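Local coordinates for protein telomerase reverse transcriptase (Candida tropicalis MYA-3404, PDB 6ZD1) that probably elongates telomeres as the reverse transcriptase subunit of telomerase, copying a template within the enzyme's RNA into DNA repeats at chromosome ends, at residues D54-K59 / V86-G91; D97-T102 / V107-I112; A120-H125 / I653-E658; G132-K137 / Q151-R156. All blocks are in the same frame, centred on the assembly; numbering follows the deposited sequence.

Contact 1: residues D54-K59 / V86-G91; sequences DLIYNK and VLIIMG
I56 and I89 meet methyl to methyl, with I56 CD1 3.5 Å from I89 CD1. The I56 chain sets CG1 beside its backbone N (chi1 -60°) and then runs on extended (chi2 176°), which carries CD1 straight out toward the other helix. I89 leaves its own helix at a slant, and a bend at the second torsion (chi2 -81°) swings its CD1 round to the meeting point. The two side chains pass at an oblique angle. A looser apolar touch is made by the branch methyl of I88, where CG2 lies 4.3 Å from I56 CD1. This is helix-to-helix packing, joining the short helix 53-60 to helix 79-93 of the RNA-binding region, with the CA atoms of I56 and I89 8.5 Å apart. Branched aliphatic residues suit such a place: they reach across the gap without bringing a polar group into it. I89 also rests on Y53 and on I175 of helix 158-179, while Y60 covers I88. The backbone hydrogen bonds stay within each helix. In V86-G91, for example, M90 N binds V86 O at 2.9 Å, and G91 N binds L87 O at 2.8 Å.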
loop_
_atom_site.group_PDB
_atom_site.type_symbol
_atom_site.label_atom_id
_atom_site.label_comp_id
_atom_site.label_asym_id
_atom_site.label_seq_id
_atom_site.Cartn_x
_atom_site.Cartn_y
_atom_site.Cartn_z
ATOM N N ASP A 54 6.401 15.330 29.732
ATOM C CA ASP A 54 6.543 14.015 30.340
ATOM C C ASP A 54 5.699 13.841 31.597
ATOM O O ASP A 54 5.643 12.729 32.132
ATOM C CB ASP A 54 8.018 13.734 30.633
ATOM C CG ASP A 54 8.801 13.389 29.373
ATOM O OD1 ASP A 54 9.313 14.315 28.706
ATOM O OD2 ASP A 54 8.885 12.187 29.038
ATOM N N LEU A 55 5.028 14.891 32.069
ATOM C CA LEU A 55 4.008 14.701 33.092
ATOM C C LEU A 55 2.660 14.358 32.470
ATOM O O LEU A 55 1.905 13.553 33.028
ATOM C CB LEU A 55 3.885 15.953 33.965
ATOM C CG LEU A 55 4.707 15.981 35.257
ATOM C CD1 LEU A 55 4.237 14.890 36.210
ATOM C CD2 LEU A 55 6.197 15.843 34.975
ATOM N N ILE A 56 2.358 14.944 31.308
ATOM C CA ILE A 56 1.187 14.532 30.538
ATOM C C ILE A 56 1.334 13.083 30.097
ATOM O O ILE A 56 0.357 12.324 30.059
ATOM C CB ILE A 56 0.979 15.473 29.336
ATOM C CG1 ILE A 56 0.767 16.909 29.813
ATOM C CG2 ILE A 56 -0.197 15.018 28.491
ATOM C CD1 ILE A 56 0.644 17.901 28.692
ATOM N N TYR A 57 2.559 12.679 29.752
ATOM C CA TYR A 57 2.808 11.290 29.382
ATOM C C TYR A 57 2.606 10.359 30.570
ATOM O O TYR A 57 2.068 9.255 30.417
ATOM C CB TYR A 57 4.224 11.143 28.822
ATOM C CG TYR A 57 4.587 9.725 28.443
ATOM C CD1 TYR A 57 4.241 9.210 27.198
ATOM C CD2 TYR A 57 5.274 8.899 29.327
ATOM C CE1 TYR A 57 4.566 7.914 26.845
ATOM C CE2 TYR A 57 5.604 7.601 28.982
ATOM C CZ TYR A 57 5.248 7.114 27.740
ATOM O OH TYR A 57 5.574 5.824 27.389
ATOM N N ASN A 58 3.033 10.785 31.762
ATOM C CA ASN A 58 2.826 9.973 32.957
ATOM C C ASN A 58 1.345 9.786 33.258
ATOM O O ASN A 58 0.937 8.716 33.727
ATOM C CB ASN A 58 3.533 10.609 34.154
ATOM C CG ASN A 58 5.033 10.384 34.134
ATOM O OD1 ASN A 58 5.598 9.976 33.118
ATOM N ND2 ASN A 58 5.687 10.650 35.258
ATOM N N LYS A 59 0.524 10.800 32.984
ATOM C CA LYS A 59 -0.883 10.728 33.357
ATOM C C LYS A 59 -1.697 9.908 32.363
ATOM O O LYS A 59 -2.507 9.067 32.771
ATOM C CB LYS A 59 -1.460 12.140 33.486
ATOM C CG LYS A 59 -2.909 12.183 33.954
ATOM C CD LYS A 59 -3.391 13.610 34.181
ATOM C CE LYS A 59 -4.834 13.626 34.669
ATOM N NZ LYS A 59 -5.317 15.001 34.982
ATOM N N VAL A 86 -3.570 14.784 22.320
ATOM C CA VAL A 86 -3.235 15.781 21.304
ATOM C C VAL A 86 -3.938 17.104 21.593
ATOM O O VAL A 86 -3.316 18.172 21.582
ATOM C CB VAL A 86 -3.575 15.247 19.901
ATOM C CG1 VAL A 86 -3.385 16.335 18.860
ATOM C CG2 VAL A 86 -2.707 14.038 19.582
ATOM N N LEU A 87 -5.246 17.053 21.867
ATOM C CA LEU A 87 -5.991 18.287 22.100
ATOM C C LEU A 87 -5.574 18.961 23.402
ATOM O O LEU A 87 -5.611 20.193 23.499
ATOM C CB LEU A 87 -7.493 18.003 22.106
ATOM C CG LEU A 87 -8.069 17.490 20.783
ATOM C CD1 LEU A 87 -9.584 17.351 20.864
ATOM C CD2 LEU A 87 -7.664 18.404 19.633
ATOM N N ILE A 88 -5.167 18.178 24.402
ATOM C CA ILE A 88 -4.675 18.760 25.645
ATOM C C ILE A 88 -3.374 19.513 25.400
ATOM O O ILE A 88 -3.167 20.610 25.937
ATOM C CB ILE A 88 -4.515 17.663 26.717
ATOM C CG1 ILE A 88 -5.882 17.289 27.301
ATOM C CG2 ILE A 88 -3.553 18.105 27.813
ATOM C CD1 ILE A 88 -5.830 16.174 28.321
ATOM N N ILE A 89 -2.480 18.947 24.583
ATOM C CA ILE A 89 -1.262 19.662 24.208
ATOM C C ILE A 89 -1.612 20.922 23.423
ATOM O O ILE A 89 -1.087 22.009 23.690
ATOM C CB ILE A 89 -0.317 18.746 23.410
ATOM C CG1 ILE A 89 -0.032 17.453 24.175
ATOM C CG2 ILE A 89 0.992 19.465 23.123
ATOM C CD1 ILE A 89 1.025 17.585 25.222
HETATM N N MSE A 90 -2.507 20.793 22.447
HETATM C CA MSE A 90 -2.891 21.920 21.601
HETATM C C MSE A 90 -3.526 23.043 22.405
HETATM O O MSE A 90 -3.280 24.218 22.140
HETATM C CB MSE A 90 -3.853 21.460 20.499
HETATM C CG MSE A 90 -3.217 20.538 19.465
HETATM SE SE MSE A 90 -1.629 21.322 18.642
HETATM C CE MSE A 90 -2.459 22.918 17.894
ATOM N N GLY A 91 -4.334 22.676 23.401
ATOM C CA GLY A 91 -4.914 23.689 24.267
ATOM C C GLY A 91 -3.854 24.454 25.036
ATOM O O GLY A 91 -3.875 25.686 25.094
#

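Contact 2: residues D97-T102 / V107-I112; sequences DAWGGT and VIQDRI
W99, whose indole packs on I108 and Q109, stands in a tight turn closed by a 2.8 Å hydrogen bond from G100 N to D97 O. The indole nitrogen NE1 is satisfied by L94 O, a bond that ties the ring back to its own loop and leaves the six-membered side to face the helix. There CZ3 does most of the touching. Q109 CG lies 3.8 Å from W99 CZ3, and I108 CG2 is 3.9 Å from the same carbon; both approach obliquely. I112 differs, its CD1 lying near the ring plane at the edge, 4.3 Å from W99 CZ3. I108 keeps CG1 beside its backbone N (chi1 -60°), which turns CG2 to the indole and brings CD1 3.6 Å from W99 O. Q109 contributes its aliphatic part: its chain crosses the indole at about a right angle, the amide plane is turned 77° from the ring, and OE1 goes to K106 NZ. A residue half apolar and half polar fits this partly buried place. G100 and G101 then turn the chain through backbone angles with positive phi, which suit residues lacking a side chain. K105 makes a cation-pi contact with W99. The loop thus folds back on helix 104-117, with the indole also against M90 of helix 79-93 and with I108 and I112 resting on F168 of helix 158-179.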
loop_
_atom_site.group_PDB
_atom_site.type_symbol
_atom_site.label_atom_id
_atom_site.label_comp_id
_atom_site.label_asym_id
_atom_site.label_seq_id
_atom_site.Cartn_x
_atom_site.Cartn_y
_atom_site.Cartn_z
ATOM N N ASP A 97 -7.153 33.012 21.437
ATOM C CA ASP A 97 -7.056 33.819 20.224
ATOM C C ASP A 97 -6.262 33.111 19.132
ATOM O O ASP A 97 -6.520 33.330 17.944
ATOM C CB ASP A 97 -6.440 35.183 20.540
ATOM C CG ASP A 97 -5.087 35.072 21.213
ATOM O OD1 ASP A 97 -4.804 34.014 21.813
ATOM O OD2 ASP A 97 -4.307 36.048 21.147
ATOM N N ALA A 98 -5.307 32.252 19.508
ATOM C CA ALA A 98 -4.533 31.524 18.505
ATOM C C ALA A 98 -5.419 30.607 17.670
ATOM O O ALA A 98 -5.094 30.316 16.514
ATOM C CB ALA A 98 -3.414 30.723 19.172
ATOM N N TRP A 99 -6.529 30.130 18.241
ATOM C CA TRP A 99 -7.536 29.379 17.498
ATOM C C TRP A 99 -8.450 30.277 16.671
ATOM O O TRP A 99 -9.203 29.764 15.835
ATOM C CB TRP A 99 -8.389 28.536 18.451
ATOM C CG TRP A 99 -7.608 27.575 19.299
ATOM C CD1 TRP A 99 -6.998 27.843 20.489
ATOM C CD2 TRP A 99 -7.366 26.184 19.031
ATOM N NE1 TRP A 99 -6.386 26.713 20.976
ATOM C CE2 TRP A 99 -6.597 25.682 20.099
ATOM C CE3 TRP A 99 -7.722 25.319 17.989
ATOM C CZ2 TRP A 99 -6.178 24.352 20.159
ATOM C CZ3 TRP A 99 -7.304 23.997 18.051
ATOM C CH2 TRP A 99 -6.542 23.528 19.128
ATOM N N GLY A 100 -8.429 31.584 16.909
ATOM C CA GLY A 100 -9.249 32.515 16.154
ATOM C C GLY A 100 -10.731 32.420 16.447
ATOM O O GLY A 100 -11.544 32.434 15.515
ATOM N N GLY A 101 -11.105 32.322 17.718
ATOM C CA GLY A 101 -12.510 32.271 18.063
ATOM C C GLY A 101 -12.864 31.077 18.922
ATOM O O GLY A 101 -12.329 29.982 18.725
ATOM N N THR A 102 -13.786 31.268 19.859
ATOM C CA THR A 102 -14.222 30.177 20.725
ATOM C C THR A 102 -15.131 29.182 20.007
ATOM O O THR A 102 -15.655 28.262 20.648
ATOM C CB THR A 102 -14.933 30.745 21.955
ATOM O OG1 THR A 102 -15.423 29.670 22.766
ATOM C CG2 THR A 102 -16.097 31.631 21.531
ATOM N N VAL A 107 -14.069 23.910 15.204
ATOM C CA VAL A 107 -13.893 23.452 13.830
ATOM C C VAL A 107 -12.489 22.894 13.628
ATOM O O VAL A 107 -12.308 21.822 13.038
ATOM C CB VAL A 107 -14.192 24.591 12.841
ATOM C CG1 VAL A 107 -14.058 24.094 11.409
ATOM C CG2 VAL A 107 -15.582 25.158 13.090
ATOM N N ILE A 108 -11.473 23.619 14.104
ATOM C CA ILE A 108 -10.095 23.179 13.902
ATOM C C ILE A 108 -9.830 21.878 14.648
ATOM O O ILE A 108 -9.114 20.998 14.153
ATOM C CB ILE A 108 -9.113 24.287 14.319
ATOM C CG1 ILE A 108 -9.351 25.544 13.484
ATOM C CG2 ILE A 108 -7.675 23.817 14.155
ATOM C CD1 ILE A 108 -8.526 26.730 13.925
ATOM N N GLN A 109 -10.404 21.726 15.843
ATOM C CA GLN A 109 -10.208 20.491 16.596
ATOM C C GLN A 109 -10.825 19.300 15.872
ATOM O O GLN A 109 -10.249 18.205 15.864
ATOM C CB GLN A 109 -10.793 20.628 18.001
ATOM C CG GLN A 109 -9.936 21.452 18.946
ATOM C CD GLN A 109 -10.534 21.560 20.334
ATOM O OE1 GLN A 109 -11.751 21.490 20.508
ATOM N NE2 GLN A 109 -9.677 21.728 21.334
ATOM N N ASP A 110 -11.983 19.499 15.239
ATOM C CA ASP A 110 -12.586 18.424 14.459
ATOM C C ASP A 110 -11.705 18.052 13.274
ATOM O O ASP A 110 -11.582 16.871 12.929
ATOM C CB ASP A 110 -13.979 18.831 13.980
ATOM C CG ASP A 110 -15.018 18.779 15.084
ATOM O OD1 ASP A 110 -14.704 18.276 16.183
ATOM O OD2 ASP A 110 -16.153 19.243 14.847
ATOM N N ARG A 111 -11.065 19.044 12.650
ATOM C CA ARG A 111 -10.164 18.736 11.547
ATOM C C ARG A 111 -8.894 18.071 12.051
ATOM O O ARG A 111 -8.279 17.283 11.323
ATOM C CB ARG A 111 -9.821 20.003 10.761
ATOM C CG ARG A 111 -11.018 20.791 10.241
ATOM C CD ARG A 111 -11.707 20.108 9.069
ATOM N NE ARG A 111 -12.543 18.989 9.492
ATOM C CZ ARG A 111 -13.777 19.116 9.967
ATOM N NH1 ARG A 111 -14.326 20.320 10.081
ATOM N NH2 ARG A 111 -14.465 18.041 10.330
ATOM N N ILE A 112 -8.504 18.352 13.297
ATOM C CA ILE A 112 -7.359 17.664 13.886
ATOM C C ILE A 112 -7.683 16.193 14.113
ATOM O O ILE A 112 -6.840 15.318 13.881
ATOM C CB ILE A 112 -6.928 18.350 15.193
ATOM C CG1 ILE A 112 -6.296 19.710 14.906
ATOM C CG2 ILE A 112 -5.940 17.481 15.951
ATOM C CD1 ILE A 112 -5.825 20.411 16.160
#

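Contact 3: residues A120-H125 / I653-E658; sequences ANERLH and IETTIE
The loop between helices 104-117 and 126-129, part of the RNA-binding region, meets helix 642-664 of the C-terminal helical part here, with E122, R123 and H125 facing T655 and E658. The meeting is consistent with the ring-like arrangement of telomerase reverse transcriptases, in which the C-terminal thumb approaches the RNA-binding domain. The charged pair is a long salt bridge, R123 NH1 to E658 OE1, 3.8 Å. R123 places CG opposite its backbone N (chi1 -166°) and stays extended to NE, a length that suits arginine for reaching across the gap, but the planes of guanidinium and carboxylate are 60° apart and the approach is oblique. The pairing is therefore electrostatic rather than a flat two-bond grip. E658 has a second partner, since its OE2 forms a salt bridge with R662. E122 bends at its second torsion. Its OE1 pairs with K659 of the same helix, while OE2 lies 4.1 Å from the T655 CG2 methyl and weakly accepts R123 N at 3.4 Å. R123, K659 and R662 probably offset the two acids, whose E122 OE2 and E658 OE2 are 6.2 Å apart. H125, the N-cap of helix 126-129, turns its ring edge toward T655, with NE2 4.1 Å from OG1, too far for a bond. Threonine fits here, its hydroxyl bonded back to V651 O while its methyl lies by E122. Helix 642-664 rests on helix 670-684 through I653 and T656, while L124 packs against F115 of helix 104-117 and F168 of helix 158-179.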
loop_
_atom_site.group_PDB
_atom_site.type_symbol
_atom_site.label_atom_id
_atom_site.label_comp_id
_atom_site.label_asym_id
_atom_site.label_seq_id
_atom_site.Cartn_x
_atom_site.Cartn_y
_atom_site.Cartn_z
ATOM N N ALA A 120 -2.044 11.460 10.806
ATOM C CA ALA A 120 -1.272 12.688 10.610
ATOM C C ALA A 120 -0.155 12.493 9.590
ATOM O O ALA A 120 0.882 13.156 9.657
ATOM C CB ALA A 120 -0.705 13.212 11.932
ATOM N N ASN A 121 -0.361 11.586 8.633
ATOM C CA ASN A 121 0.661 11.253 7.653
ATOM C C ASN A 121 0.206 11.460 6.215
ATOM O O ASN A 121 0.998 11.237 5.293
ATOM C CB ASN A 121 1.123 9.799 7.840
ATOM C CG ASN A 121 2.483 9.535 7.224
ATOM O OD1 ASN A 121 3.315 10.437 7.118
ATOM N ND2 ASN A 121 2.715 8.294 6.811
ATOM N N GLU A 122 -1.034 11.882 5.995
ATOM C CA GLU A 122 -1.541 12.159 4.661
ATOM C C GLU A 122 -1.494 13.655 4.367
ATOM O O GLU A 122 -1.363 14.488 5.268
ATOM C CB GLU A 122 -2.970 11.633 4.502
ATOM C CG GLU A 122 -3.054 10.160 4.120
ATOM C CD GLU A 122 -2.729 9.909 2.654
ATOM O OE1 GLU A 122 -2.816 8.741 2.220
ATOM O OE2 GLU A 122 -2.393 10.875 1.935
ATOM N N ARG A 123 -1.593 13.984 3.081
ATOM C CA ARG A 123 -1.465 15.369 2.648
ATOM C C ARG A 123 -2.637 16.208 3.144
ATOM O O ARG A 123 -3.797 15.798 3.060
ATOM C CB ARG A 123 -1.378 15.442 1.123
ATOM C CG ARG A 123 -0.913 16.789 0.593
ATOM C CD ARG A 123 -0.760 16.775 -0.920
ATOM N NE ARG A 123 0.260 17.722 -1.363
ATOM C CZ ARG A 123 1.551 17.423 -1.476
ATOM N NH1 ARG A 123 1.975 16.202 -1.182
ATOM N NH2 ARG A 123 2.416 18.342 -1.883
ATOM N N LEU A 124 -2.327 17.400 3.645
ATOM C CA LEU A 124 -3.343 18.320 4.132
ATOM C C LEU A 124 -3.891 19.141 2.974
ATOM O O LEU A 124 -3.137 19.599 2.111
ATOM C CB LEU A 124 -2.765 19.246 5.203
ATOM C CG LEU A 124 -3.811 19.958 6.058
ATOM C CD1 LEU A 124 -4.428 18.975 7.037
ATOM C CD2 LEU A 124 -3.220 21.158 6.781
ATOM N N HIS A 125 -5.210 19.329 2.960
ATOM C CA HIS A 125 -5.882 20.076 1.901
ATOM C C HIS A 125 -6.508 21.320 2.513
ATOM O O HIS A 125 -7.569 21.241 3.143
ATOM C CB HIS A 125 -6.928 19.210 1.202
ATOM C CG HIS A 125 -6.355 17.996 0.540
ATOM N ND1 HIS A 125 -5.912 18.001 -0.766
ATOM C CD2 HIS A 125 -6.145 16.742 1.004
ATOM C CE1 HIS A 125 -5.454 16.801 -1.077
ATOM N NE2 HIS A 125 -5.583 16.019 -0.021
ATOM N N ILE A 653 -7.480 11.968 -7.845
ATOM C CA ILE A 653 -6.521 11.360 -8.765
ATOM C C ILE A 653 -5.087 11.685 -8.351
ATOM O O ILE A 653 -4.207 10.816 -8.380
ATOM C CB ILE A 653 -6.815 11.812 -10.206
ATOM C CG1 ILE A 653 -8.177 11.284 -10.655
ATOM C CG2 ILE A 653 -5.728 11.335 -11.153
ATOM C CD1 ILE A 653 -8.544 11.675 -12.063
ATOM N N GLU A 654 -4.831 12.940 -7.971
ATOM C CA GLU A 654 -3.488 13.343 -7.562
ATOM C C GLU A 654 -3.018 12.568 -6.338
ATOM O O GLU A 654 -1.853 12.156 -6.267
ATOM C CB GLU A 654 -3.456 14.846 -7.278
ATOM C CG GLU A 654 -2.778 15.685 -8.350
ATOM C CD GLU A 654 -1.268 15.730 -8.195
ATOM O OE1 GLU A 654 -0.738 15.045 -7.294
ATOM O OE2 GLU A 654 -0.611 16.456 -8.971
ATOM N N THR A 655 -3.894 12.386 -5.348
ATOM C CA THR A 655 -3.487 11.668 -4.143
ATOM C C THR A 655 -3.120 10.224 -4.461
ATOM O O THR A 655 -2.129 9.698 -3.943
ATOM C CB THR A 655 -4.593 11.722 -3.091
ATOM O OG1 THR A 655 -4.994 13.082 -2.883
ATOM C CG2 THR A 655 -4.090 11.149 -1.777
ATOM N N THR A 656 -3.898 9.573 -5.329
ATOM C CA THR A 656 -3.614 8.186 -5.676
ATOM C C THR A 656 -2.273 8.070 -6.387
ATOM O O THR A 656 -1.433 7.241 -6.019
ATOM C CB THR A 656 -4.738 7.632 -6.555
ATOM O OG1 THR A 656 -5.991 7.748 -5.868
ATOM C CG2 THR A 656 -4.482 6.168 -6.903
ATOM N N ILE A 657 -2.035 8.924 -7.384
ATOM C CA ILE A 657 -0.784 8.850 -8.130
ATOM C C ILE A 657 0.393 9.179 -7.222
ATOM O O ILE A 657 1.432 8.511 -7.266
ATOM C CB ILE A 657 -0.835 9.774 -9.359
ATOM C CG1 ILE A 657 -1.938 9.324 -10.320
ATOM C CG2 ILE A 657 0.497 9.763 -10.083
ATOM C CD1 ILE A 657 -1.735 7.924 -10.859
ATOM N N GLU A 658 0.234 10.189 -6.362
ATOM C CA GLU A 658 1.315 10.587 -5.467
ATOM C C GLU A 658 1.648 9.477 -4.479
ATOM O O GLU A 658 2.822 9.135 -4.287
ATOM C CB GLU A 658 0.921 11.868 -4.726
ATOM C CG GLU A 658 2.070 12.787 -4.326
ATOM C CD GLU A 658 2.649 12.460 -2.961
ATOM O OE1 GLU A 658 3.655 13.095 -2.572
ATOM O OE2 GLU A 658 2.099 11.573 -2.276
#

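Contact 4: residues G132-K137 / Q151-R156; sequences GIKLSK and QDFQIR
A bend at the second torsion of K134 (chi2 -95°), followed by an extended run to the amine, brings NZ over to Q154, whose own chain folds at its second torsion (chi2 -53°) and presents OE1. The two side chains cross at about a right angle. K134 NZ donates to Q154 OE1 at 2.9 Å, with a C=O...donor angle of 132° and the nitrogen tilted out of the carbonyl plane. A neutral amide oxygen suits this place as an acceptor that can receive a hydrogen bond from the ammonium group without carrying a charge of its own. Both segments belong to the irregular connection between helices 126-129 and 158-179 of the RNA-binding region, and the bond links two parts of that connection at the surface. Within G132-K137, S136 is the centre of an inverse gamma turn, with a weak bond from K137 N to L135 O at 3.1 Å. F153 supplies the second touch: its ring atom CD1 comes within 3.9 Å of K134 NZ, which approaches the ring obliquely. The same ring meets that of F138. Q154 also touches a crystal neighbour, so its conformation may partly reflect the lattice.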
loop_
_atom_site.group_PDB
_atom_site.type_symbol
_atom_site.label_atom_id
_atom_site.label_comp_id
_atom_site.label_asym_id
_atom_site.label_seq_id
_atom_site.Cartn_x
_atom_site.Cartn_y
_atom_site.Cartn_z
ATOM N N GLY A 132 -13.212 28.534 8.872
ATOM C CA GLY A 132 -13.399 29.674 9.745
ATOM C C GLY A 132 -13.341 30.956 8.930
ATOM O O GLY A 132 -12.950 30.952 7.766
ATOM N N ILE A 133 -13.771 32.065 9.540
ATOM C CA ILE A 133 -13.975 33.213 8.662
ATOM C C ILE A 133 -13.194 34.492 8.977
ATOM O O ILE A 133 -12.324 34.893 8.198
ATOM C CB ILE A 133 -15.488 33.510 8.641
ATOM C CG1 ILE A 133 -16.081 33.266 10.044
ATOM C CG2 ILE A 133 -16.189 32.625 7.613
ATOM C CD1 ILE A 133 -17.498 32.696 10.053
ATOM N N LYS A 134 -13.450 35.123 10.125
ATOM C CA LYS A 134 -12.842 36.426 10.410
ATOM C C LYS A 134 -12.269 36.562 11.803
ATOM O O LYS A 134 -11.400 37.417 12.011
ATOM C CB LYS A 134 -13.867 37.551 10.211
ATOM C CG LYS A 134 -14.296 37.782 8.776
ATOM C CD LYS A 134 -13.494 38.879 8.084
ATOM C CE LYS A 134 -13.826 38.880 6.597
ATOM N NZ LYS A 134 -13.075 39.894 5.806
ATOM N N LEU A 135 -12.732 35.762 12.761
ATOM C CA LEU A 135 -12.482 35.980 14.175
ATOM C C LEU A 135 -11.013 35.844 14.538
ATOM O O LEU A 135 -10.654 36.111 15.690
ATOM C CB LEU A 135 -13.362 35.024 14.985
ATOM C CG LEU A 135 -14.869 35.249 14.777
ATOM C CD1 LEU A 135 -15.708 34.217 15.517
ATOM C CD2 LEU A 135 -15.280 36.657 15.193
ATOM N N SER A 136 -10.164 35.428 13.598
ATOM C CA SER A 136 -8.715 35.434 13.790
ATOM C C SER A 136 -8.229 36.836 13.446
ATOM O O SER A 136 -7.814 37.116 12.323
ATOM C CB SER A 136 -8.038 34.383 12.914
ATOM O OG SER A 136 -8.667 33.110 13.002
ATOM N N LYS A 137 -8.273 37.732 14.433
ATOM C CA LYS A 137 -7.878 39.129 14.245
ATOM C C LYS A 137 -6.350 39.226 14.240
ATOM O O LYS A 137 -5.719 39.736 15.166
ATOM C CB LYS A 137 -8.495 40.006 15.329
ATOM C CG LYS A 137 -10.004 39.828 15.528
ATOM C CD LYS A 137 -10.832 40.444 14.399
ATOM C CE LYS A 137 -12.329 40.325 14.687
ATOM N NZ LYS A 137 -13.175 41.034 13.682
ATOM N N GLN A 151 -10.409 45.365 0.945
ATOM C CA GLN A 151 -10.409 44.882 -0.430
ATOM C C GLN A 151 -9.637 43.584 -0.579
ATOM O O GLN A 151 -10.100 42.644 -1.226
ATOM C CB GLN A 151 -9.811 45.928 -1.366
ATOM C CG GLN A 151 -10.685 47.142 -1.578
ATOM C CD GLN A 151 -10.067 48.131 -2.542
ATOM O OE1 GLN A 151 -8.851 48.156 -2.729
ATOM N NE2 GLN A 151 -10.904 48.948 -3.166
ATOM N N ASP A 152 -8.454 43.533 0.034
ATOM C CA ASP A 152 -7.523 42.438 -0.195
ATOM C C ASP A 152 -7.099 41.788 1.115
ATOM O O ASP A 152 -6.008 41.224 1.210
ATOM C CB ASP A 152 -6.303 42.928 -0.977
ATOM C CG ASP A 152 -5.667 41.838 -1.822
ATOM O OD1 ASP A 152 -5.025 40.930 -1.251
ATOM O OD2 ASP A 152 -5.817 41.887 -3.061
ATOM N N PHE A 153 -7.957 41.834 2.135
ATOM C CA PHE A 153 -7.687 41.035 3.324
ATOM C C PHE A 153 -7.834 39.546 3.041
ATOM O O PHE A 153 -7.335 38.727 3.822
ATOM C CB PHE A 153 -8.615 41.459 4.470
ATOM C CG PHE A 153 -8.319 40.779 5.789
ATOM C CD1 PHE A 153 -9.212 39.865 6.329
ATOM C CD2 PHE A 153 -7.156 41.059 6.488
ATOM C CE1 PHE A 153 -8.947 39.244 7.539
ATOM C CE2 PHE A 153 -6.887 40.438 7.698
ATOM C CZ PHE A 153 -7.786 39.530 8.222
ATOM N N GLN A 154 -8.473 39.184 1.923
ATOM C CA GLN A 154 -8.704 37.780 1.599
ATOM C C GLN A 154 -7.508 37.163 0.882
ATOM O O GLN A 154 -7.031 36.090 1.267
ATOM C CB GLN A 154 -9.972 37.640 0.756
ATOM C CG GLN A 154 -11.135 38.460 1.284
ATOM C CD GLN A 154 -11.421 38.199 2.750
ATOM O OE1 GLN A 154 -11.331 39.102 3.583
ATOM N NE2 GLN A 154 -11.776 36.959 3.073
ATOM N N ILE A 155 -7.020 37.813 -0.178
ATOM C CA ILE A 155 -5.821 37.297 -0.827
ATOM C C ILE A 155 -4.605 37.464 0.079
ATOM O O ILE A 155 -3.618 36.730 -0.063
ATOM C CB ILE A 155 -5.639 37.971 -2.202
ATOM C CG1 ILE A 155 -6.911 37.802 -3.038
ATOM C CG2 ILE A 155 -4.455 37.385 -2.955
ATOM C CD1 ILE A 155 -6.778 38.268 -4.473
ATOM N N ARG A 156 -4.666 38.390 1.037
ATOM C CA ARG A 156 -3.690 38.468 2.116
ATOM C C ARG A 156 -4.100 37.654 3.339
ATOM O O ARG A 156 -3.469 37.774 4.390
ATOM C CB ARG A 156 -3.435 39.929 2.497
ATOM C CG ARG A 156 -2.905 40.731 1.323
ATOM C CD ARG A 156 -1.927 41.815 1.731
ATOM N NE ARG A 156 -1.091 42.190 0.595
ATOM C CZ ARG A 156 -0.391 43.315 0.511
ATOM N NH1 ARG A 156 -0.428 44.199 1.498
ATOM N NH2 ARG A 156 0.339 43.559 -0.568
#

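How the contacts relate
Contacts 1, 2 and 4 form a connected series, leading from helix 53-60 into the RNA-binding region. The centres of contacts 1 and 2 are about 18 Å apart, and the two touch where M90 O comes 3.5 Å from W99 CZ2 and L87 CD2 lies 3.9 Å from Q109 CG. Contact 4 lies about 15 Å from contact 2, centre to centre, and L135 CB packs 3.2 Å from G100 O. Contact 3 is separate: its nearest atoms are about 6 Å from contact 2, and its centre lies about 13 Å from the centre of the chain, against 32 to 39 Å for the others. It spans 527 residues, and contact 4 is nested within that loop.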